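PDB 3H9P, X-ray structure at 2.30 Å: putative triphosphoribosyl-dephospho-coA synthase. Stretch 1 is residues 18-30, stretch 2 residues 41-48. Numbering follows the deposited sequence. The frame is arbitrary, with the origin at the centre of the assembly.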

# COMPACT_ATOMS: atom_id res chain seq x y z
N ALA A 18 -26.80 1.14 -12.58
CA ALA A 18 -27.65 1.99 -11.74
C ALA A 18 -26.83 2.92 -10.83
O ALA A 18 -27.05 4.14 -10.82
CB ALA A 18 -28.57 1.15 -10.91
N SER A 19 -25.89 2.33 -10.09
CA SER A 19 -25.11 3.06 -9.10
C SER A 19 -24.24 4.16 -9.73
O SER A 19 -24.15 5.28 -9.22
CB SER A 19 -24.27 2.10 -8.26
N ALA A 20 -23.62 3.85 -10.86
CA ALA A 20 -22.87 4.89 -11.54
C ALA A 20 -23.80 5.99 -12.03
O ALA A 20 -23.41 7.15 -12.07
CB ALA A 20 -22.08 4.31 -12.69
N ALA A 21 -25.03 5.61 -12.39
CA ALA A 21 -26.04 6.54 -12.92
C ALA A 21 -26.63 7.48 -11.87
O ALA A 21 -27.14 8.56 -12.19
CB ALA A 21 -27.14 5.77 -13.59
N GLY A 22 -26.57 7.07 -10.60
CA GLY A 22 -26.85 7.99 -9.51
C GLY A 22 -25.86 9.13 -9.52
O GLY A 22 -26.14 10.18 -8.96
N ALA A 23 -24.69 8.95 -10.16
CA ALA A 23 -23.66 10.01 -10.20
C ALA A 23 -23.72 10.92 -11.43
O ALA A 23 -22.87 11.84 -11.63
CB ALA A 23 -22.26 9.39 -10.07
N PHE A 24 -24.70 10.67 -12.27
CA PHE A 24 -24.78 11.43 -13.49
C PHE A 24 -24.77 12.98 -13.28
O PHE A 24 -24.06 13.67 -13.99
CB PHE A 24 -25.99 10.98 -14.30
CG PHE A 24 -25.99 11.47 -15.70
CD1 PHE A 24 -25.27 10.80 -16.66
CD2 PHE A 24 -26.74 12.60 -16.05
CE1 PHE A 24 -25.28 11.28 -18.00
CE2 PHE A 24 -26.80 13.05 -17.35
CZ PHE A 24 -26.07 12.40 -18.33
N PRO A 25 -25.55 13.51 -12.32
CA PRO A 25 -25.43 14.96 -12.07
C PRO A 25 -24.01 15.44 -11.73
O PRO A 25 -23.62 16.53 -12.18
CB PRO A 25 -26.37 15.22 -10.87
CG PRO A 25 -27.39 14.11 -10.93
CD PRO A 25 -26.62 12.90 -11.49
N ALA A 26 -23.25 14.66 -10.95
CA ALA A 26 -21.84 14.95 -10.67
C ALA A 26 -21.03 14.95 -11.96
O ALA A 26 -20.17 15.82 -12.16
CB ALA A 26 -21.26 13.89 -9.72
N PHE A 27 -21.30 13.98 -12.83
CA PHE A 27 -20.60 13.89 -14.11
C PHE A 27 -20.85 15.12 -14.97
O PHE A 27 -19.91 15.65 -15.59
CB PHE A 27 -20.97 12.62 -14.88
CG PHE A 27 -20.47 11.35 -14.26
CD1 PHE A 27 -19.35 11.32 -13.44
CD2 PHE A 27 -21.11 10.15 -14.53
CE1 PHE A 27 -18.89 10.12 -12.87
CE2 PHE A 27 -20.65 8.95 -13.96
CZ PHE A 27 -19.53 8.96 -13.12
N LEU A 28 -22.09 15.60 -15.02
CA LEU A 28 -22.42 16.83 -15.77
C LEU A 28 -21.67 18.04 -15.17
O LEU A 28 -21.14 18.89 -15.90
CB LEU A 28 -23.92 17.08 -15.81
CG LEU A 28 -24.80 16.07 -16.57
CD1 LEU A 28 -26.25 16.47 -16.55
CD2 LEU A 28 -24.31 15.88 -18.03
N GLU A 29 -21.57 18.06 -13.85
CA GLU A 29 -20.78 19.09 -13.20
C GLU A 29 -19.27 19.05 -13.60
O GLU A 29 -18.70 20.08 -13.92
CB GLU A 29 -21.01 19.04 -11.70
CG GLU A 29 -20.19 19.98 -10.93
CD GLU A 29 -20.78 20.28 -9.54
OE1 GLU A 29 -21.46 19.39 -8.95
OE2 GLU A 29 -20.57 21.41 -9.06
N VAL A 30 -18.68 17.85 -13.62
CA VAL A 30 -17.32 17.65 -14.08
C VAL A 30 -17.13 18.13 -15.51
O VAL A 30 -16.14 18.84 -15.81
CB VAL A 30 -16.92 16.14 -13.90
CG1 VAL A 30 -15.61 15.80 -14.60
CG2 VAL A 30 -16.93 15.72 -12.37
N LEU A 41 -15.16 13.30 -5.44
CA LEU A 41 -15.82 13.41 -4.15
C LEU A 41 -17.35 13.55 -4.21
O LEU A 41 -18.08 12.92 -3.44
CB LEU A 41 -15.17 14.52 -3.30
CG LEU A 41 -15.77 14.82 -1.92
CD1 LEU A 41 -15.55 13.68 -0.96
CD2 LEU A 41 -15.22 16.12 -1.31
N ARG A 42 -17.83 14.38 -5.14
CA ARG A 42 -19.25 14.54 -5.40
C ARG A 42 -19.84 13.25 -5.95
O ARG A 42 -20.89 12.78 -5.47
CB ARG A 42 -19.48 15.69 -6.38
CG ARG A 42 -19.77 17.02 -5.64
CD ARG A 42 -19.13 18.27 -6.25
NE ARG A 42 -19.22 19.40 -5.34
CZ ARG A 42 -20.22 20.29 -5.32
NH1 ARG A 42 -21.23 20.21 -6.18
NH2 ARG A 42 -20.21 21.29 -4.43
N ALA A 43 -19.17 12.65 -6.92
CA ALA A 43 -19.65 11.40 -7.48
C ALA A 43 -19.84 10.39 -6.37
O ALA A 43 -20.86 9.71 -6.33
CB ALA A 43 -18.69 10.84 -8.57
N VAL A 44 -18.87 10.32 -5.47
CA VAL A 44 -18.92 9.33 -4.40
C VAL A 44 -20.04 9.63 -3.44
O VAL A 44 -20.81 8.73 -3.07
CB VAL A 44 -17.56 9.21 -3.64
CG1 VAL A 44 -17.71 8.37 -2.38
CG2 VAL A 44 -16.49 8.64 -4.54
N LYS A 45 -20.14 10.88 -2.99
CA LYS A 45 -21.22 11.24 -2.08
C LYS A 45 -22.56 10.97 -2.77
O LYS A 45 -23.48 10.44 -2.16
CB LYS A 45 -21.11 12.69 -1.65
CG LYS A 45 -19.95 12.96 -0.70
CD LYS A 45 -19.96 14.42 -0.26
CE LYS A 45 -18.79 14.74 0.63
NZ LYS A 45 -19.03 16.02 1.36
N GLU A 46 -22.65 11.28 -4.05
CA GLU A 46 -23.95 11.22 -4.73
C GLU A 46 -24.50 9.82 -4.87
O GLU A 46 -25.60 9.54 -4.41
CB GLU A 46 -23.90 11.90 -6.10
CG GLU A 46 -24.34 13.33 -6.04
CD GLU A 46 -24.43 14.01 -7.39
OE1 GLU A 46 -24.70 13.33 -8.43
OE2 GLU A 46 -24.24 15.25 -7.40
N SER A 47 -23.73 8.94 -5.50
CA SER A 47 -24.21 7.61 -5.80
C SER A 47 -24.26 6.74 -4.53
O SER A 47 -24.46 5.52 -4.60
CB SER A 47 -23.33 6.99 -6.86
OG SER A 47 -22.02 6.87 -6.37
N MSE A 48 -24.11 7.39 -3.38
CA MSE A 48 -24.09 6.74 -2.07
C MSE A 48 -25.20 7.34 -1.21
O MSE A 48 -25.39 6.95 -0.05
CB MSE A 48 -22.73 7.02 -1.45
CG MSE A 48 -22.42 6.34 -0.15
SE MSE A 48 -20.54 6.69 0.35
CE MSE A 48 -19.60 5.50 -0.88

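The two stretches pack side by side, with helices 24-30 and 41-46 running nearly antiparallel (168°), their axes approaching to 8.5 Å, a close spacing that fits the small alanine side chains lying between them. Stretch 1 is interrupted by a type I turn from Ala21 to Phe24 before helix 24-30 sets off, and the contact, which buries 412 Å² in all, extends across this turn.

Along stretch 2, Leu41 stays out of reach, and the contact begins with Arg42, whose CA-to-CB bond points toward stretch 1. Arg42 NH1 donates a hydrogen bond to Glu29 OE1 at 2.9 Å, part of a salt bridge in which the carboxylate oxygen lies at the guanidinium edge, near its plane. Glu29 OE2 and Arg42 NE are hydrogen-bonded elsewhere in the structure.

Ala43 forms the apolar centre. Ala43 CB lies 4.1 Å from Ala23 CB and 4.2 Å from Ala26 CB, while Phe27 CE1 reaches the same methyl at 4.4 Å, with the ring meeting it obliquely. Val44 points away and Lys45 is out of reach, so the next contact comes one helical turn after Arg42, at Glu46. Here Glu46 OE1 accepts a hydrogen bond from Ala26 N at 3.2 Å. In the first turn of helix 24-30 this amide has no i-4 hydrogen bond within the stretch, and the carboxylate supplies an acceptor. Glu46 OE1 also rests 3.5 Å from Pro25 CB.

Ser47, the first residue to leave helical geometry, packs beside the turn, with Ser47 CA 4.6 Å from Gly22 CA. Ser47 CB sits 3.0 Å from Ser19 O, a tight contact, whereas Ser47 OG turns back to donate to Ala43 O at 3.1 Å. The contact ends at Ser47; the CA-to-CB bond of Met48, a selenomethionine, points away from stretch 1.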